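Local coordinates for Mgp-operon protein 3 (Mycoplasma pneumoniae, PDB 6RJ1) that probably helps the bacterium adhere to host cells as the surface adhesin P40/P90, a protein with a region of the beta-propeller-related MgpC family, at residues Y158-D163 and Q531-P536; V890-R895 and G961-D966; A941-D946 and G951-Y956. All blocks are in the same frame, centred on the assembly; numbering follows the deposited sequence.

Contact 1. Residues Y158-D163 and Q531-P536; sequences YKTLQD and QGLTQP
Thr160, on helix 157-163, meets Gln531 of the loop 531-536 through its hydroxyl: OG1 lies 3.2 Å from Gln531 CG and 4.0 Å from Gln531 CB. The two side chains run past one another in opposite directions, and the meeting is one of an oxygen against methylenes, with no hydrogen bond between the segments. Thr160 places OG1 beside its own backbone N (chi1 -51°) and sends CG2 to the other side, anti to that nitrogen; the oxygen is therefore the branch that faces the glutamine. Its polar demand is met by the carbonyl of Ser526. Gln531 CG also lies beside its backbone N (chi1 -49°), and the chain bends at chi2 (-51°), which swings the amide off the threonine toward the start of the helix, where OE1 accepts a hydrogen bond from the backbone N of Ser156. The amide is thus anchored at the helix start, while the aliphatic part of the chain lies against Thr160. Lys159 adds a flank: its CB comes to 4.5 Å from Gln531 OE1, but the rest of the chain leads away and NZ forms a salt bridge with Glu142. Further along the loop, Leu533 CD1 comes no nearer than 4.3 Å to Thr160 OG1, a distant methyl-to-oxygen approach. In all, about 119 Å² is buried, so this is light packing between a helix and a long loop. That loop leads from helix 503-511 into strand 538-546. Strand 650-654 touches both segments, with Ser652 against Thr160 and Ile654 against Pro536. On the helix, Leu161 and Gln162 rest on Phe66 of strand 64-66.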
loop_
_atom_site.group_PDB
_atom_site.type_symbol
_atom_site.label_atom_id
_atom_site.label_comp_id
_atom_site.label_asym_id
_atom_site.label_seq_id
_atom_site.Cartn_x
_atom_site.Cartn_y
_atom_site.Cartn_z
ATOM N N TYR A 158 5.555 -10.957 19.450
ATOM C CA TYR A 158 6.261 -10.050 20.353
ATOM C C TYR A 158 7.763 -9.978 20.014
ATOM O O TYR A 158 8.322 -8.880 19.932
ATOM C CB TYR A 158 6.043 -10.445 21.824
ATOM C CG TYR A 158 6.748 -9.507 22.776
ATOM C CD1 TYR A 158 6.222 -8.252 23.063
ATOM C CD2 TYR A 158 7.978 -9.841 23.333
ATOM C CE1 TYR A 158 6.891 -7.361 23.899
ATOM C CE2 TYR A 158 8.651 -8.961 24.176
ATOM C CZ TYR A 158 8.113 -7.714 24.438
ATOM O OH TYR A 158 8.771 -6.825 25.238
ATOM N N LYS A 159 8.395 -11.145 19.795
ATOM C CA LYS A 159 9.812 -11.243 19.455
ATOM C C LYS A 159 10.127 -10.527 18.147
ATOM O O LYS A 159 11.144 -9.835 18.074
ATOM C CB LYS A 159 10.279 -12.707 19.431
ATOM C CG LYS A 159 10.444 -13.303 20.819
ATOM C CD LYS A 159 11.202 -14.616 20.790
ATOM C CE LYS A 159 11.302 -15.247 22.161
ATOM N NZ LYS A 159 10.067 -15.999 22.515
ATOM N N THR A 160 9.226 -10.641 17.142
ATOM C CA THR A 160 9.352 -9.982 15.834
ATOM C C THR A 160 9.301 -8.468 15.999
ATOM O O THR A 160 10.120 -7.767 15.404
ATOM C CB THR A 160 8.225 -10.428 14.871
ATOM O OG1 THR A 160 8.145 -11.850 14.829
ATOM C CG2 THR A 160 8.396 -9.865 13.446
ATOM N N LEU A 161 8.330 -7.972 16.794
ATOM C CA LEU A 161 8.111 -6.551 17.024
ATOM C C LEU A 161 9.256 -5.872 17.759
ATOM O O LEU A 161 9.524 -4.693 17.517
ATOM C CB LEU A 161 6.770 -6.313 17.721
ATOM C CG LEU A 161 5.520 -6.753 16.938
ATOM C CD1 LEU A 161 4.296 -6.738 17.818
ATOM C CD2 LEU A 161 5.309 -5.916 15.668
ATOM N N GLN A 162 9.972 -6.627 18.597
ATOM C CA GLN A 162 11.127 -6.130 19.341
ATOM C C GLN A 162 12.261 -5.734 18.405
ATOM O O GLN A 162 12.959 -4.753 18.672
ATOM C CB GLN A 162 11.635 -7.180 20.330
ATOM C CG GLN A 162 10.780 -7.332 21.560
ATOM C CD GLN A 162 11.549 -8.018 22.652
ATOM O OE1 GLN A 162 12.070 -7.375 23.570
ATOM N NE2 GLN A 162 11.628 -9.338 22.577
ATOM N N ASP A 163 12.430 -6.485 17.305
ATOM C CA ASP A 163 13.487 -6.260 16.324
ATOM C C ASP A 163 13.003 -5.660 15.019
ATOM O O ASP A 163 13.828 -5.343 14.161
ATOM C CB ASP A 163 14.245 -7.568 16.057
ATOM C CG ASP A 163 15.297 -7.921 17.090
ATOM O OD1 ASP A 163 15.813 -6.986 17.764
ATOM O OD2 ASP A 163 15.630 -9.133 17.211
ATOM N N GLN A 531 8.574 -17.280 13.100
ATOM C CA GLN A 531 7.487 -17.182 14.084
ATOM C C GLN A 531 6.156 -17.767 13.574
ATOM O O GLN A 531 5.166 -17.799 14.312
ATOM C CB GLN A 531 7.316 -15.732 14.578
ATOM C CG GLN A 531 8.614 -15.048 15.019
ATOM C CD GLN A 531 9.437 -15.845 15.997
ATOM O OE1 GLN A 531 8.962 -16.249 17.061
ATOM N NE2 GLN A 531 10.695 -16.092 15.650
ATOM N N GLY A 532 6.159 -18.241 12.330
ATOM C CA GLY A 532 5.002 -18.851 11.688
ATOM C C GLY A 532 3.940 -17.849 11.304
ATOM O O GLY A 532 2.761 -18.194 11.234
ATOM N N LEU A 533 4.347 -16.603 11.065
ATOM C CA LEU A 533 3.439 -15.534 10.673
ATOM C C LEU A 533 3.516 -15.286 9.159
ATOM O O LEU A 533 4.422 -15.800 8.497
ATOM C CB LEU A 533 3.702 -14.268 11.503
ATOM C CG LEU A 533 3.515 -14.423 13.031
ATOM C CD1 LEU A 533 4.225 -13.335 13.781
ATOM C CD2 LEU A 533 2.041 -14.486 13.439
ATOM N N THR A 534 2.529 -14.573 8.598
ATOM C CA THR A 534 2.475 -14.327 7.162
ATOM C C THR A 534 2.793 -12.840 6.869
ATOM O O THR A 534 3.373 -12.158 7.730
ATOM C CB THR A 534 1.146 -14.873 6.567
ATOM O OG1 THR A 534 1.199 -14.822 5.140
ATOM C CG2 THR A 534 -0.115 -14.153 7.089
ATOM N N GLN A 535 2.453 -12.363 5.642
ATOM C CA GLN A 535 2.688 -10.997 5.182
ATOM C C GLN A 535 2.159 -9.971 6.208
ATOM O O GLN A 535 0.983 -10.014 6.569
ATOM C CB GLN A 535 2.147 -10.785 3.742
ATOM C CG GLN A 535 2.276 -9.365 3.166
ATOM C CD GLN A 535 3.667 -8.810 3.080
ATOM O OE1 GLN A 535 4.643 -9.522 2.803
ATOM N NE2 GLN A 535 3.782 -7.511 3.288
ATOM N N PRO A 536 3.054 -9.107 6.744
ATOM C CA PRO A 536 2.642 -8.186 7.809
ATOM C C PRO A 536 2.041 -6.841 7.401
ATOM O O PRO A 536 1.356 -6.236 8.211
ATOM C CB PRO A 536 3.958 -7.943 8.539
ATOM C CG PRO A 536 4.952 -7.910 7.427
ATOM C CD PRO A 536 4.505 -8.996 6.487
#

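Contact 2. Residues V890-R895 and G961-D966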
loop_
_atom_site.group_PDB
_atom_site.type_symbol
_atom_site.label_atom_id
_atom_site.label_comp_id
_atom_site.label_asym_id
_atom_site.label_seq_id
_atom_site.Cartn_x
_atom_site.Cartn_y
_atom_site.Cartn_z
ATOM N N VAL A 890 -11.386 15.870 -12.816
ATOM C CA VAL A 890 -12.289 14.729 -12.643
ATOM C C VAL A 890 -12.063 13.672 -13.741
ATOM O O VAL A 890 -12.050 13.997 -14.936
ATOM C CB VAL A 890 -13.788 15.143 -12.511
ATOM C CG1 VAL A 890 -14.655 13.977 -12.047
ATOM C CG2 VAL A 890 -13.963 16.330 -11.570
ATOM N N ILE A 891 -11.893 12.408 -13.319
ATOM C CA ILE A 891 -11.729 11.261 -14.214
ATOM C C ILE A 891 -13.002 10.401 -14.191
ATOM O O ILE A 891 -13.571 10.167 -13.129
ATOM C CB ILE A 891 -10.440 10.454 -13.889
ATOM C CG1 ILE A 891 -9.192 11.177 -14.448
ATOM C CG2 ILE A 891 -10.522 8.994 -14.388
ATOM C CD1 ILE A 891 -7.823 10.656 -13.971
ATOM N N THR A 892 -13.448 9.950 -15.360
ATOM C CA THR A 892 -14.596 9.063 -15.494
ATOM C C THR A 892 -14.085 7.666 -15.832
ATOM O O THR A 892 -13.249 7.514 -16.728
ATOM C CB THR A 892 -15.580 9.600 -16.546
ATOM O OG1 THR A 892 -16.118 10.823 -16.065
ATOM C CG2 THR A 892 -16.730 8.636 -16.835
ATOM N N VAL A 893 -14.584 6.650 -15.117
ATOM C CA VAL A 893 -14.221 5.267 -15.396
ATOM C C VAL A 893 -15.458 4.520 -15.920
ATOM O O VAL A 893 -16.511 4.546 -15.290
ATOM C CB VAL A 893 -13.489 4.560 -14.231
ATOM C CG1 VAL A 893 -13.180 3.110 -14.581
ATOM C CG2 VAL A 893 -12.197 5.294 -13.871
ATOM N N SER A 894 -15.336 3.903 -17.098
ATOM C CA SER A 894 -16.427 3.175 -17.740
ATOM C C SER A 894 -16.031 1.730 -18.016
ATOM O O SER A 894 -14.850 1.437 -18.164
ATOM C CB SER A 894 -16.819 3.863 -19.045
ATOM O OG SER A 894 -15.694 4.174 -19.854
ATOM N N ARG A 895 -17.019 0.832 -18.100
ATOM C CA ARG A 895 -16.793 -0.582 -18.400
ATOM C C ARG A 895 -16.547 -0.777 -19.895
ATOM O O ARG A 895 -17.150 -0.082 -20.717
ATOM C CB ARG A 895 -18.012 -1.415 -17.985
ATOM C CG ARG A 895 -18.138 -1.675 -16.503
ATOM C CD ARG A 895 -19.377 -2.499 -16.226
ATOM N NE ARG A 895 -19.441 -2.954 -14.835
ATOM C CZ ARG A 895 -19.937 -2.240 -13.828
ATOM N NH1 ARG A 895 -20.404 -1.019 -14.038
ATOM N NH2 ARG A 895 -19.956 -2.739 -12.601
ATOM N N GLY A 961 -20.794 10.244 -19.395
ATOM C CA GLY A 961 -19.555 10.394 -18.642
ATOM C C GLY A 961 -18.646 11.504 -19.128
ATOM O O GLY A 961 -17.663 11.821 -18.457
ATOM N N LEU A 962 -18.944 12.084 -20.313
ATOM C CA LEU A 962 -18.188 13.200 -20.895
ATOM C C LEU A 962 -18.919 14.511 -20.568
ATOM O O LEU A 962 -20.143 14.572 -20.677
ATOM C CB LEU A 962 -18.013 13.020 -22.415
ATOM C CG LEU A 962 -16.627 13.346 -23.039
ATOM C CD1 LEU A 962 -16.308 14.855 -23.008
ATOM C CD2 LEU A 962 -15.503 12.492 -22.452
ATOM N N PHE A 963 -18.174 15.542 -20.132
ATOM C CA PHE A 963 -18.748 16.811 -19.698
ATOM C C PHE A 963 -18.351 18.026 -20.501
ATOM O O PHE A 963 -17.201 18.157 -20.914
ATOM C CB PHE A 963 -18.435 17.061 -18.225
ATOM C CG PHE A 963 -19.095 16.101 -17.273
ATOM C CD1 PHE A 963 -20.344 16.379 -16.736
ATOM C CD2 PHE A 963 -18.448 14.937 -16.876
ATOM C CE1 PHE A 963 -20.943 15.501 -15.834
ATOM C CE2 PHE A 963 -19.047 14.058 -15.974
ATOM C CZ PHE A 963 -20.291 14.344 -15.461
ATOM N N GLU A 964 -19.311 18.945 -20.661
ATOM C CA GLU A 964 -19.134 20.212 -21.353
ATOM C C GLU A 964 -19.917 21.272 -20.602
ATOM O O GLU A 964 -21.098 21.073 -20.314
ATOM C CB GLU A 964 -19.610 20.104 -22.814
ATOM C CG GLU A 964 -18.959 21.091 -23.775
ATOM C CD GLU A 964 -17.487 20.859 -24.061
ATOM O OE1 GLU A 964 -17.179 20.071 -24.986
ATOM O OE2 GLU A 964 -16.641 21.474 -23.373
ATOM N N LYS A 965 -19.247 22.384 -20.260
ATOM C CA LYS A 965 -19.814 23.507 -19.510
ATOM C C LYS A 965 -20.965 24.179 -20.258
ATOM O O LYS A 965 -20.844 24.459 -21.459
ATOM C CB LYS A 965 -18.712 24.532 -19.188
ATOM C CG LYS A 965 -19.109 25.650 -18.238
ATOM C CD LYS A 965 -18.194 26.850 -18.436
ATOM C CE LYS A 965 -18.724 28.126 -17.822
ATOM N NZ LYS A 965 -18.495 28.188 -16.351
ATOM N N ASP A 966 -22.084 24.427 -19.544
ATOM C CA ASP A 966 -23.248 25.112 -20.095
ATOM C C ASP A 966 -23.170 26.553 -19.622
ATOM O O ASP A 966 -23.544 26.845 -18.491
ATOM C CB ASP A 966 -24.562 24.438 -19.655
ATOM C CG ASP A 966 -25.783 24.886 -20.437
ATOM O OD1 ASP A 966 -26.140 26.078 -20.351
ATOM O OD2 ASP A 966 -26.391 24.041 -21.123
#
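The hydroxyl of Thr892 reaches across to the backbone of Gly961, and OG1 donates a hydrogen bond of 3.0 Å to Gly961 O. It arrives in the plane of the carbonyl on a lone pair, with a C=O...donor angle of 139°. With chi1 at -66°, OG1 stands beside the threonine's own backbone N and the methyl takes the place anti to it. Both branches consequently face the glycine: while OG1 holds the carbonyl, Thr892 CG2 packs 3.8 Å from Gly961 CA. Phe963, two residues further along, presents its edge, with CE2 4.4 Å from Thr892 OG1 and the oxygen close to the ring plane. The ring also touches Asn920 of strand 914-920, whose ND2 is hydrogen-bonded to the same hydroxyl. The contact joins strand 888-896 of one antiparallel sheet to Gly961, just before strand 962-965 of the next, consistent with neighbouring blades of a propeller-like fold. Since OG1 gives its proton to Gly961 O and meets an amide donor in Asn920, the buried hydroxyl is used in both directions, a polar link between two sheets beside the methyl of Thr892 and the edge of Phe963.

Contact 3. Residues A941-D946 and G951-Y956; sequences AVITKD and GKVDIY
Strands 939-945 and 952-959 form an antiparallel beta hairpin, and Thr944 pairs with Lys952 close to its turn. Here Thr944 N donates to Lys952 O, with a weak return bond from Lys952 N to Thr944 O. Further along, Val942 and Asp954 make a second hydrogen-bonded pair: Val942 N donates to Asp954 O at 2.8 Å and Asp954 N returns a bond to Val942 O. The Lys952 side chain lies alongside Thr944, both pointing the same way. Its CB packs 3.7 Å from Thr944 CG2. CG, anti to the backbone N (chi1 -178°), carries the chain onward, and Lys952 CD lies 3.8 Å from Thr944 CG2. A bend at chi3 (139°) then leads CE and NZ away, and NZ ends in a long, weak ion pair with Asp927. Asp954 is on this face too, and its OD1 makes salt bridges with Lys965 NZ and Lys974 NZ, which probably offset its charge. On the reverse face Ala941, Ile943, Val953 and Ile955 form an apolar patch, in which Ala941 CB lies 4.0 Å from both Val953 CG1 and Ile955 CD1, and Ile943 runs side by side with Val953. Helix 967-974 packs against this patch through Leu969 and Val973, so the hairpin lies between that C-terminal helix and, on the Val942 and Thr944 side, Tyr888 of strand 888-896. Diagonally across the strands, a valine methyl meets an aromatic ring at a slant, with Val942 CG2 3.7 Å from Tyr956 CD1.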
loop_
_atom_site.group_PDB
_atom_site.type_symbol
_atom_site.label_atom_id
_atom_site.label_comp_id
_atom_site.label_asym_id
_atom_site.label_seq_id
_atom_site.Cartn_x
_atom_site.Cartn_y
_atom_site.Cartn_z
ATOM N N ALA A 941 -23.422 19.830 -11.217
ATOM C CA ALA A 941 -23.032 21.145 -10.712
ATOM C C ALA A 941 -21.700 21.061 -9.983
ATOM O O ALA A 941 -21.468 20.124 -9.219
ATOM C CB ALA A 941 -24.098 21.690 -9.786
ATOM N N VAL A 942 -20.816 22.028 -10.246
ATOM C CA VAL A 942 -19.472 22.094 -9.675
ATOM C C VAL A 942 -19.358 23.359 -8.800
ATOM O O VAL A 942 -19.319 24.481 -9.317
ATOM C CB VAL A 942 -18.407 21.987 -10.806
ATOM C CG1 VAL A 942 -16.985 22.076 -10.267
ATOM C CG2 VAL A 942 -18.592 20.701 -11.602
ATOM N N ILE A 943 -19.373 23.156 -7.467
ATOM C CA ILE A 943 -19.296 24.217 -6.453
ATOM C C ILE A 943 -17.832 24.599 -6.214
ATOM O O ILE A 943 -16.977 23.733 -6.019
ATOM C CB ILE A 943 -20.046 23.905 -5.120
ATOM C CG1 ILE A 943 -21.282 22.948 -5.285
ATOM C CG2 ILE A 943 -20.414 25.185 -4.391
ATOM C CD1 ILE A 943 -22.452 23.310 -6.235
ATOM N N THR A 944 -17.569 25.909 -6.198
ATOM C CA THR A 944 -16.239 26.483 -6.101
ATOM C C THR A 944 -16.164 27.657 -5.100
ATOM O O THR A 944 -17.132 28.389 -4.909
ATOM C CB THR A 944 -15.803 26.834 -7.545
ATOM O OG1 THR A 944 -14.957 25.794 -8.038
ATOM C CG2 THR A 944 -15.148 28.203 -7.693
ATOM N N LYS A 945 -14.984 27.818 -4.486
ATOM C CA LYS A 945 -14.609 28.866 -3.543
ATOM C C LYS A 945 -13.423 29.653 -4.117
ATOM O O LYS A 945 -12.611 29.113 -4.876
ATOM C CB LYS A 945 -14.178 28.255 -2.201
ATOM C CG LYS A 945 -15.299 27.645 -1.372
ATOM C CD LYS A 945 -14.767 26.948 -0.108
ATOM C CE LYS A 945 -14.273 25.532 -0.334
ATOM N NZ LYS A 945 -13.937 24.861 0.948
ATOM N N ASP A 946 -13.311 30.922 -3.708
ATOM C CA ASP A 946 -12.254 31.869 -4.076
ATOM C C ASP A 946 -12.240 32.912 -2.950
ATOM O O ASP A 946 -11.188 33.262 -2.410
ATOM C CB ASP A 946 -12.589 32.517 -5.442
ATOM C CG ASP A 946 -11.621 33.579 -5.928
ATOM O OD1 ASP A 946 -11.775 34.755 -5.521
ATOM O OD2 ASP A 946 -10.731 33.244 -6.742
ATOM N N GLY A 951 -20.833 30.568 -3.006
ATOM C CA GLY A 951 -20.071 29.543 -3.704
ATOM C C GLY A 951 -20.381 29.573 -5.186
ATOM O O GLY A 951 -21.548 29.458 -5.571
ATOM N N LYS A 952 -19.344 29.766 -6.031
ATOM C CA LYS A 952 -19.473 29.830 -7.489
ATOM C C LYS A 952 -19.916 28.464 -8.041
ATOM O O LYS A 952 -19.234 27.460 -7.822
ATOM C CB LYS A 952 -18.155 30.313 -8.120
ATOM C CG LYS A 952 -18.193 30.452 -9.634
ATOM C CD LYS A 952 -16.798 30.479 -10.241
ATOM C CE LYS A 952 -16.724 29.673 -11.516
ATOM N NZ LYS A 952 -15.425 29.856 -12.212
ATOM N N VAL A 953 -21.080 28.429 -8.723
ATOM C CA VAL A 953 -21.650 27.194 -9.270
ATOM C C VAL A 953 -21.554 27.144 -10.795
ATOM O O VAL A 953 -22.038 28.041 -11.479
ATOM C CB VAL A 953 -23.094 26.921 -8.764
ATOM C CG1 VAL A 953 -23.634 25.606 -9.313
ATOM C CG2 VAL A 953 -23.157 26.918 -7.240
ATOM N N ASP A 954 -20.940 26.069 -11.315
ATOM C CA ASP A 954 -20.774 25.796 -12.741
ATOM C C ASP A 954 -21.643 24.592 -13.125
ATOM O O ASP A 954 -21.633 23.582 -12.420
ATOM C CB ASP A 954 -19.292 25.494 -13.065
ATOM C CG ASP A 954 -18.408 26.672 -13.459
ATOM O OD1 ASP A 954 -18.911 27.824 -13.478
ATOM O OD2 ASP A 954 -17.216 26.442 -13.761
ATOM N N ILE A 955 -22.398 24.705 -14.229
ATOM C CA ILE A 955 -23.248 23.623 -14.734
ATOM C C ILE A 955 -22.565 22.965 -15.933
ATOM O O ILE A 955 -22.115 23.655 -16.850
ATOM C CB ILE A 955 -24.696 24.104 -15.071
ATOM C CG1 ILE A 955 -25.347 24.920 -13.905
ATOM C CG2 ILE A 955 -25.598 22.944 -15.534
ATOM C CD1 ILE A 955 -25.596 24.187 -12.507
ATOM N N TYR A 956 -22.513 21.628 -15.923
ATOM C CA TYR A 956 -21.927 20.821 -16.986
ATOM C C TYR A 956 -22.948 19.816 -17.533
ATOM O O TYR A 956 -23.749 19.275 -16.769
ATOM C CB TYR A 956 -20.686 20.087 -16.461
ATOM C CG TYR A 956 -19.481 20.976 -16.221
ATOM C CD1 TYR A 956 -19.374 21.741 -15.062
ATOM C CD2 TYR A 956 -18.414 20.996 -17.115
ATOM C CE1 TYR A 956 -18.251 22.535 -14.818
ATOM C CE2 TYR A 956 -17.287 21.788 -16.883
ATOM C CZ TYR A 956 -17.206 22.551 -15.728
ATOM O OH TYR A 956 -16.092 23.323 -15.470
#

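Overall arrangement
From the N terminus, contact 1 is first to open: helix 157-163 is met by a loop 368 residues later, closing a long excursion before either of the others begins. Contact 2 then opens on strand 888-896 and closes at strand 962-965. Nested within its loop is contact 3, the local hairpin of strands 939-945 and 952-959. Contacts 2 and 3 have centres about 16 Å apart and touch directly, because strands 952-959 and 962-965 are neighbours in the same C-terminal sheet; contact 2 ties this sheet to the preceding one. Contact 1 lies on the opposite side of the chain's centre, its own centre about 46 Å from that of contact 2 and about 51 Å from that of contact 3.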